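Local coordinates for protein CaaX farnesyltransferase alpha subunit Ram2 (Aspergillus fumigatus, PDB 4LNG) that probably transfers farnesyl or geranylgeranyl groups to CaaX-motif proteins, acting as the alpha subunit of a heterodimer with the beta subunit Ram1, at residues N84-T89 against L120-I125. The protein carries 1 engineered substitution. Residues are numbered along the deposited sequence; the frame is centred on the assembly and turned at random.
Sequences NPAHYT and LKNYQI. With EDO (1,2-ethanediol), chain C.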
ATOM      1  N   ASN A  84      -9.927  20.932   9.578  1.00 20.70           N
ATOM      2  CA  ASN A  84      -9.373  19.961   8.641  1.00 18.56           C
ATOM      3  C   ASN A  84      -8.110  19.298   9.177  1.00 17.80           C
ATOM      4  O   ASN A  84      -7.000  19.763   8.915  1.00 15.36           O
ATOM      5  CB  ASN A  84      -9.080  20.631   7.298  1.00 19.16           C
ATOM      6  CG  ASN A  84      -8.458  19.678   6.295  1.00 22.06           C
ATOM      7  OD1 ASN A  84      -8.580  18.458   6.417  1.00 21.80           O
ATOM      8  ND2 ASN A  84      -7.780  20.234   5.295  1.00 21.75           N
ATOM      9  N   PRO A  85      -8.275  18.198   9.922  1.00 18.80           N
ATOM     10  CA  PRO A  85      -7.140  17.486  10.523  1.00 19.86           C
ATOM     11  C   PRO A  85      -6.264  16.761   9.501  1.00 17.82           C
ATOM     12  O   PRO A  85      -5.189  16.284   9.858  1.00 18.69           O
ATOM     13  CB  PRO A  85      -7.812  16.485  11.472  1.00 22.36           C
ATOM     14  CG  PRO A  85      -9.193  16.310  10.935  1.00 22.61           C
ATOM     15  CD  PRO A  85      -9.573  17.631  10.333  1.00 22.56           C
ATOM     16  N   ALA A  86      -6.706  16.690   8.250  1.00 17.53           N
ATOM     17  CA  ALA A  86      -5.904  16.061   7.201  1.00 17.64           C
ATOM     18  C   ALA A  86      -5.032  17.072   6.452  1.00 21.39           C
ATOM     19  O   ALA A  86      -4.524  16.785   5.369  1.00 22.00           O
ATOM     20  CB  ALA A  86      -6.800  15.303   6.230  1.00 17.72           C
ATOM     21  N   HIS A  87      -4.864  18.257   7.033  1.00 18.91           N
ATOM     22  CA  HIS A  87      -4.007  19.292   6.462  1.00 15.87           C
ATOM     23  C   HIS A  87      -2.568  19.036   6.911  1.00 16.35           C
ATOM     24  O   HIS A  87      -2.165  19.485   7.982  1.00 19.46           O
ATOM     25  CB  HIS A  87      -4.486  20.661   6.957  1.00 17.88           C
ATOM     26  CG  HIS A  87      -3.920  21.828   6.204  1.00 19.78           C
ATOM     27  ND1 HIS A  87      -2.574  22.119   6.178  1.00 21.12           N
ATOM     28  CD2 HIS A  87      -4.529  22.801   5.484  1.00 24.26           C
ATOM     29  CE1 HIS A  87      -2.373  23.208   5.456  1.00 25.15           C
ATOM     30  NE2 HIS A  87      -3.543  23.642   5.022  1.00 25.32           N
ATOM     31  N   TYR A  88      -1.794  18.312   6.103  1.00 17.01           N
ATOM     32  CA  TYR A  88      -0.458  17.875   6.522  1.00 14.91           C
ATOM     33  C   TYR A  88       0.490  19.032   6.844  1.00 15.07           C
ATOM     34  O   TYR A  88       1.297  18.942   7.773  1.00 15.77           O
ATOM     35  CB  TYR A  88       0.179  16.912   5.499  1.00 13.18           C
ATOM     36  CG  TYR A  88       0.432  17.508   4.128  1.00 11.65           C
ATOM     37  CD1 TYR A  88       1.619  18.175   3.844  1.00 12.34           C
ATOM     38  CD2 TYR A  88      -0.513  17.393   3.116  1.00 13.90           C
ATOM     39  CE1 TYR A  88       1.852  18.725   2.591  1.00 13.75           C
ATOM     40  CE2 TYR A  88      -0.287  17.938   1.859  1.00 15.84           C
ATOM     41  CZ  TYR A  88       0.898  18.602   1.606  1.00 15.98           C
ATOM     42  OH  TYR A  88       1.126  19.147   0.362  1.00 17.49           O
ATOM     43  N   THR A  89       0.389  20.113   6.079  1.00 13.48           N
ATOM     44  CA  THR A  89       1.265  21.264   6.262  1.00 16.32           C
ATOM     45  C   THR A  89       1.119  21.898   7.648  1.00 15.26           C
ATOM     46  O   THR A  89       2.109  22.255   8.286  1.00 13.89           O
ATOM     47  CB  THR A  89       1.004  22.334   5.185  1.00 18.18           C
ATOM     48  OG1 THR A  89       1.234  21.768   3.889  1.00 18.06           O
ATOM     49  CG2 THR A  89       1.913  23.540   5.383  1.00 17.52           C
ATOM     50  N   LEU A 120     -10.496   8.885  14.677  1.00 17.01           N
ATOM     51  CA  LEU A 120      -9.882   7.556  14.748  1.00 18.55           C
ATOM     52  C   LEU A 120      -9.041   7.164  13.541  1.00 20.65           C
ATOM     53  O   LEU A 120      -8.014   6.495  13.682  1.00 20.07           O
ATOM     54  CB  LEU A 120     -10.961   6.486  14.937  1.00 18.10           C
ATOM     55  CG  LEU A 120     -11.762   6.509  16.235  1.00 19.03           C
ATOM     56  CD1 LEU A 120     -12.592   5.235  16.340  1.00 17.67           C
ATOM     57  CD2 LEU A 120     -10.843   6.675  17.443  1.00 19.75           C
ATOM     58  N   LYS A 121      -9.483   7.558  12.352  1.00 16.04           N
ATOM     59  CA  LYS A 121      -8.839   7.095  11.129  1.00 16.18           C
ATOM     60  C   LYS A 121      -7.764   8.047  10.606  1.00 16.87           C
ATOM     61  O   LYS A 121      -7.140   7.779   9.582  1.00 19.58           O
ATOM     62  CB  LYS A 121      -9.893   6.804  10.055  1.00 19.94           C
ATOM     63  CG  LYS A 121     -10.886   5.726  10.481  1.00 25.44           C
ATOM     64  CD  LYS A 121     -11.962   5.477   9.439  1.00 31.64           C
ATOM     65  CE  LYS A 121     -12.940   4.412   9.922  1.00 34.47           C
ATOM     66  NZ  LYS A 121     -13.986   4.096   8.907  1.00 35.24           N
ATOM     67  N   ASN A 122      -7.532   9.145  11.319  1.00 16.25           N
ATOM     68  CA  ASN A 122      -6.535  10.128  10.891  1.00 15.53           C
ATOM     69  C   ASN A 122      -5.121   9.702  11.270  1.00 15.62           C
ATOM     70  O   ASN A 122      -4.849   9.442  12.439  1.00 16.16           O
ATOM     71  CB  ASN A 122      -6.843  11.494  11.504  1.00 16.46           C
ATOM     72  CG  ASN A 122      -5.871  12.570  11.053  1.00 19.83           C
ATOM     73  OD1 ASN A 122      -4.726  12.622  11.503  1.00 20.03           O
ATOM     74  ND2 ASN A 122      -6.328  13.441  10.165  1.00 20.53           N
ATOM     75  N   TYR A 123      -4.216   9.651  10.298  1.00 14.30           N
ATOM     76  CA  TYR A 123      -2.855   9.192  10.580  1.00 18.82           C
ATOM     77  C   TYR A 123      -1.845  10.322  10.811  1.00 16.09           C
ATOM     78  O   TYR A 123      -0.785  10.093  11.396  1.00 14.56           O
ATOM     79  CB  TYR A 123      -2.358   8.213   9.506  1.00 24.30           C
ATOM     80  CG  TYR A 123      -2.179   8.816   8.132  1.00 30.61           C
ATOM     81  CD1 TYR A 123      -0.983   9.423   7.771  1.00 34.70           C
ATOM     82  CD2 TYR A 123      -3.199   8.762   7.188  1.00 36.27           C
ATOM     83  CE1 TYR A 123      -0.808   9.972   6.512  1.00 38.79           C
ATOM     84  CE2 TYR A 123      -3.035   9.310   5.923  1.00 37.60           C
ATOM     85  CZ  TYR A 123      -1.836   9.914   5.593  1.00 40.64           C
ATOM     86  OH  TYR A 123      -1.657  10.461   4.341  1.00 43.81           O
ATOM     87  N   GLN A 124      -2.173  11.532  10.363  1.00 15.22           N
ATOM     88  CA  GLN A 124      -1.306  12.692  10.589  1.00 15.45           C
ATOM     89  C   GLN A 124      -1.091  12.955  12.082  1.00 16.21           C
ATOM     90  O   GLN A 124       0.002  13.338  12.511  1.00 14.29           O
ATOM     91  CB  GLN A 124      -1.888  13.946   9.930  1.00 21.58           C
ATOM     92  CG  GLN A 124      -1.769  13.989   8.411  1.00 28.45           C
ATOM     93  CD  GLN A 124      -2.910  13.281   7.706  1.00 35.71           C
ATOM     94  OE1 GLN A 124      -3.836  12.780   8.343  1.00 37.08           O
ATOM     95  NE2 GLN A 124      -2.849  13.240   6.380  1.00 40.54           N
ATOM     96  N   ILE A 125      -2.153  12.755  12.857  1.00 12.91           N
ATOM     97  CA  ILE A 125      -2.130  12.904  14.309  1.00 12.74           C
ATOM     98  C   ILE A 125      -1.058  12.018  14.936  1.00 15.12           C
ATOM     99  O   ILE A 125      -0.439  12.378  15.942  1.00 14.41           O
ATOM    100  CB  ILE A 125      -3.506  12.522  14.906  1.00 15.30           C
ATOM    101  CG1 ILE A 125      -4.558  13.570  14.538  1.00 17.79           C
ATOM    102  CG2 ILE A 125      -3.436  12.369  16.423  1.00 17.55           C
ATOM    103  CD1 ILE A 125      -5.987  13.107  14.795  1.00 16.54           C
TER
HETATM  104  C1  EDO C 401      -2.185  26.938   3.861  1.00 31.10           C
HETATM  105  O1  EDO C 401      -1.221  25.960   4.015  1.00 29.52           O
HETATM  106  C2  EDO C 401      -3.224  26.715   2.817  1.00 30.61           C
HETATM  107  O2  EDO C 401      -4.189  25.760   3.071  1.00 29.08           O
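Asn-122 reaches across to the backbone of Pro-85, joining two neighbouring helix-entry loops of the alpha-helical hairpin repeats that build the prenyltransferase alpha subunit. Its ND2 lies 3.1 Å from Pro-85 O, a weak hydrogen bond, and also sits 3.6 Å from Pro-85 CB, at the ring's flank. That carbonyl has a second donor in Trp-91 NE1, from helix 88-101. The other end of the same amide works within its own loop: OD1 accepts from Ile-125 N at 2.9 Å, with the donor nearly in line with the C=O bond (174°), a capping bond in the turn that leads into helix 124-133. CB points toward the facing loop, and CG anti to the backbone N (chi1 -178°) carries the amide outward to be gripped at both ends, firmly at OD1 and only weakly at ND2. Gln-124 adds packing beside it, its CB 4.0 Å from Pro-85 O, while its side chain, bent at chi2, brings CD 4.0 Å above the centre of the Tyr-123 ring. On the facing loop, a type I turn from Asn-84 to His-87 presents the Pro-85 carbonyl; an Asx turn overlaps it, Asn-84 OD1 accepting from Ala-86 N at 3.2 Å, with the donor 56° out of the carbonyl plane.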